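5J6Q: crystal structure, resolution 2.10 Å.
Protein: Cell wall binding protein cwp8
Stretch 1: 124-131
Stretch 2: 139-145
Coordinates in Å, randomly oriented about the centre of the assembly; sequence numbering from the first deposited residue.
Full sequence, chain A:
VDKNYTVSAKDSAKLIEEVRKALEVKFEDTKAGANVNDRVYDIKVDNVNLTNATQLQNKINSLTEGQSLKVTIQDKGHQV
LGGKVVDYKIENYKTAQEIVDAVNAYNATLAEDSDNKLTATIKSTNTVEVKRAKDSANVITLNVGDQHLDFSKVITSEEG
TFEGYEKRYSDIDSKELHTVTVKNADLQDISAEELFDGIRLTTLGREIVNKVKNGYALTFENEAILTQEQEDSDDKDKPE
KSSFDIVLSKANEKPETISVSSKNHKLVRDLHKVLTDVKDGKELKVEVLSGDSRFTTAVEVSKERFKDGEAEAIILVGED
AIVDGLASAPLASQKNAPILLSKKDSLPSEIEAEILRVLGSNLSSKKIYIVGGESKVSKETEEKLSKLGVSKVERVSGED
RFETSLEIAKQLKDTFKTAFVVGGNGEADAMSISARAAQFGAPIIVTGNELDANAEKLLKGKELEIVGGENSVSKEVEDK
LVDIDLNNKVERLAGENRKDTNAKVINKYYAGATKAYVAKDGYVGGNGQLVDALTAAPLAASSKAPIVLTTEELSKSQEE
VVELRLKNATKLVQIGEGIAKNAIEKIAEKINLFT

Stretch 1 (124-131) STNTVEVK
Stretch 2 (139-145) VITLNVG

Residues 127-131 and 140-143 are neighbouring antiparallel strands. Their N-to-C directions differ by 149°, and their axes approach to 4.7 Å. The contact buries 524 Å², both sides summed.

Ser124 and Thr125 precede the strand, both with p rotamers. Ser124 (phi/psi -172/178) does not touch stretch 2. Its OG lies 2.4 Å from Thr127 OG1, a very short hydrogen bond. Thr125 (-61/-19) leads into Asn126 (-139/28, chi1 p), which lies opposite Val144 (-61/133). Val144 N donates to Asn126 O at 3.0 Å. The Val144 rotamer is t, and its CG2 packs 3.6 Å from Asn126 CB. Gly145 (103/-5) is out of reach of stretch 1.

Thr127 (-143/140, chi1 p) pairs with Asn143 (-109/154) at a non-hydrogen-bonded position, CA to CA 4.5 Å. Asn143 has chi1 -65° and chi2 87°. This brings its ND2 to 3.0 Å from Thr127 CG2, a close contact with a methyl, which cannot accept a hydrogen bond.

Val128 (-136/134, chi1 t) faces Leu142 (-90/139; m, t) in a hydrogen-bonded pair, CA to CA 5.5 Å. Val128 N donates to Leu142 O at 3.1 Å, and Leu142 N to Val128 O at 3.0 Å.

Glu129 (-95/134; t, t, chi3 66°) pairs with Thr141 (-115/112, chi1 t), CA to CA 4.5 Å, without backbone hydrogen bonds between them. Its aliphatic CG meets Val139 CG1 at 3.4 Å. Thr127, Glu129, Thr141 and Asn143 share one face.

Val130 (-126/132, chi1 t) and Ile140 (-130/150; p, t) repeat the pair of hydrogen bonds: Val130 N to Ile140 O is 2.8 Å, Ile140 N to Val130 O 2.9 Å. On the other face, with Val128 and Leu142, Val130 CB packs 3.7 Å from Ile140 CG1.

Lys131 (-155/-174; p, t, t, p) lies opposite Val139 (-95/130, chi1 t). Lys131 CB touches Val139 CG2 at 3.6 Å. CA-to-CB points sideways, the chain then leaves the contact, and NZ is hydrogen-bonded elsewhere in the structure.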

# COMPACT_ATOMS: atom_id res chain seq x y z
N SER A 124 60.28 -16.26 33.84
CA SER A 124 60.46 -16.31 32.38
C SER A 124 59.18 -15.75 31.74
O SER A 124 58.24 -15.44 32.48
CB SER A 124 60.73 -17.73 31.88
OG SER A 124 59.61 -18.61 32.04
N THR A 125 59.11 -15.64 30.42
CA THR A 125 57.94 -15.14 29.74
C THR A 125 56.67 -16.00 29.97
O THR A 125 55.60 -15.47 29.74
CB THR A 125 58.18 -15.07 28.24
OG1 THR A 125 58.61 -16.36 27.81
CG2 THR A 125 59.22 -14.00 27.87
N ASN A 126 56.77 -17.28 30.40
CA ASN A 126 55.53 -18.01 30.58
C ASN A 126 55.49 -18.88 31.83
O ASN A 126 54.77 -19.89 31.84
CB ASN A 126 55.22 -18.83 29.34
CG ASN A 126 56.29 -19.81 28.94
OD1 ASN A 126 57.29 -19.98 29.63
ND2 ASN A 126 56.13 -20.51 27.83
N THR A 127 56.25 -18.48 32.88
CA THR A 127 56.28 -19.18 34.17
C THR A 127 56.40 -18.17 35.29
O THR A 127 57.14 -17.20 35.16
CB THR A 127 57.45 -20.16 34.31
OG1 THR A 127 58.69 -19.46 34.10
CG2 THR A 127 57.35 -21.31 33.32
N VAL A 128 55.67 -18.39 36.37
CA VAL A 128 55.66 -17.57 37.58
C VAL A 128 55.71 -18.52 38.79
O VAL A 128 54.99 -19.53 38.83
CB VAL A 128 54.39 -16.69 37.66
CG1 VAL A 128 54.43 -15.81 38.92
CG2 VAL A 128 54.26 -15.82 36.42
N GLU A 129 56.56 -18.21 39.74
CA GLU A 129 56.74 -19.01 40.94
C GLU A 129 55.88 -18.45 42.04
O GLU A 129 55.87 -17.23 42.22
CB GLU A 129 58.22 -18.99 41.35
CG GLU A 129 58.51 -19.77 42.62
CD GLU A 129 59.85 -19.40 43.22
OE1 GLU A 129 59.98 -18.25 43.68
OE2 GLU A 129 60.76 -20.24 43.22
N VAL A 130 55.16 -19.31 42.76
CA VAL A 130 54.31 -18.84 43.85
C VAL A 130 54.65 -19.59 45.13
O VAL A 130 54.75 -20.81 45.13
CB VAL A 130 52.81 -19.01 43.49
CG1 VAL A 130 51.93 -18.40 44.58
CG2 VAL A 130 52.50 -18.35 42.15
N LYS A 131 54.83 -18.85 46.23
CA LYS A 131 55.19 -19.39 47.53
C LYS A 131 54.71 -18.43 48.61
O LYS A 131 54.04 -17.45 48.28
CB LYS A 131 56.72 -19.56 47.62
CG LYS A 131 57.47 -18.23 47.58
CD LYS A 131 58.96 -18.44 47.33
CE LYS A 131 59.65 -17.14 46.99
NZ LYS A 131 59.54 -16.16 48.09
N VAL A 139 56.09 -24.08 47.25
CA VAL A 139 56.40 -23.43 45.98
C VAL A 139 55.83 -24.15 44.77
O VAL A 139 56.02 -25.36 44.63
CB VAL A 139 57.93 -23.32 45.85
CG1 VAL A 139 58.30 -22.53 44.60
CG2 VAL A 139 58.53 -22.66 47.08
N ILE A 140 55.15 -23.41 43.91
CA ILE A 140 54.59 -23.97 42.69
C ILE A 140 54.99 -23.09 41.51
O ILE A 140 55.20 -21.89 41.67
CB ILE A 140 53.05 -24.08 42.78
CG1 ILE A 140 52.41 -22.68 42.90
CG2 ILE A 140 52.65 -24.95 43.97
CD1 ILE A 140 50.90 -22.70 42.75
N THR A 141 55.12 -23.69 40.35
CA THR A 141 55.40 -22.92 39.16
C THR A 141 54.20 -23.05 38.20
O THR A 141 53.91 -24.13 37.68
CB THR A 141 56.71 -23.39 38.51
OG1 THR A 141 56.88 -22.66 37.29
CG2 THR A 141 56.74 -24.88 38.23
N LEU A 142 53.49 -21.95 38.01
CA LEU A 142 52.39 -21.91 37.08
C LEU A 142 52.87 -21.51 35.68
O LEU A 142 53.73 -20.64 35.55
CB LEU A 142 51.35 -20.90 37.61
CG LEU A 142 50.77 -21.29 38.97
CD1 LEU A 142 49.65 -20.35 39.37
CD2 LEU A 142 50.27 -22.72 38.87
N ASN A 143 52.35 -22.16 34.65
CA ASN A 143 52.69 -21.80 33.28
C ASN A 143 51.50 -21.13 32.60
O ASN A 143 50.36 -21.36 32.99
CB ASN A 143 53.07 -23.04 32.47
CG ASN A 143 54.32 -23.72 32.95
OD1 ASN A 143 54.25 -24.56 33.84
ND2 ASN A 143 55.51 -23.45 32.39
N VAL A 144 51.76 -20.28 31.58
CA VAL A 144 50.70 -19.68 30.81
C VAL A 144 49.96 -20.85 30.18
O VAL A 144 50.61 -21.76 29.67
CB VAL A 144 51.28 -18.74 29.72
CG1 VAL A 144 50.16 -18.22 28.83
CG2 VAL A 144 52.04 -17.58 30.35
N GLY A 145 48.62 -20.87 30.24
CA GLY A 145 47.90 -21.99 29.65
C GLY A 145 47.40 -22.98 30.68
O GLY A 145 46.71 -23.94 30.34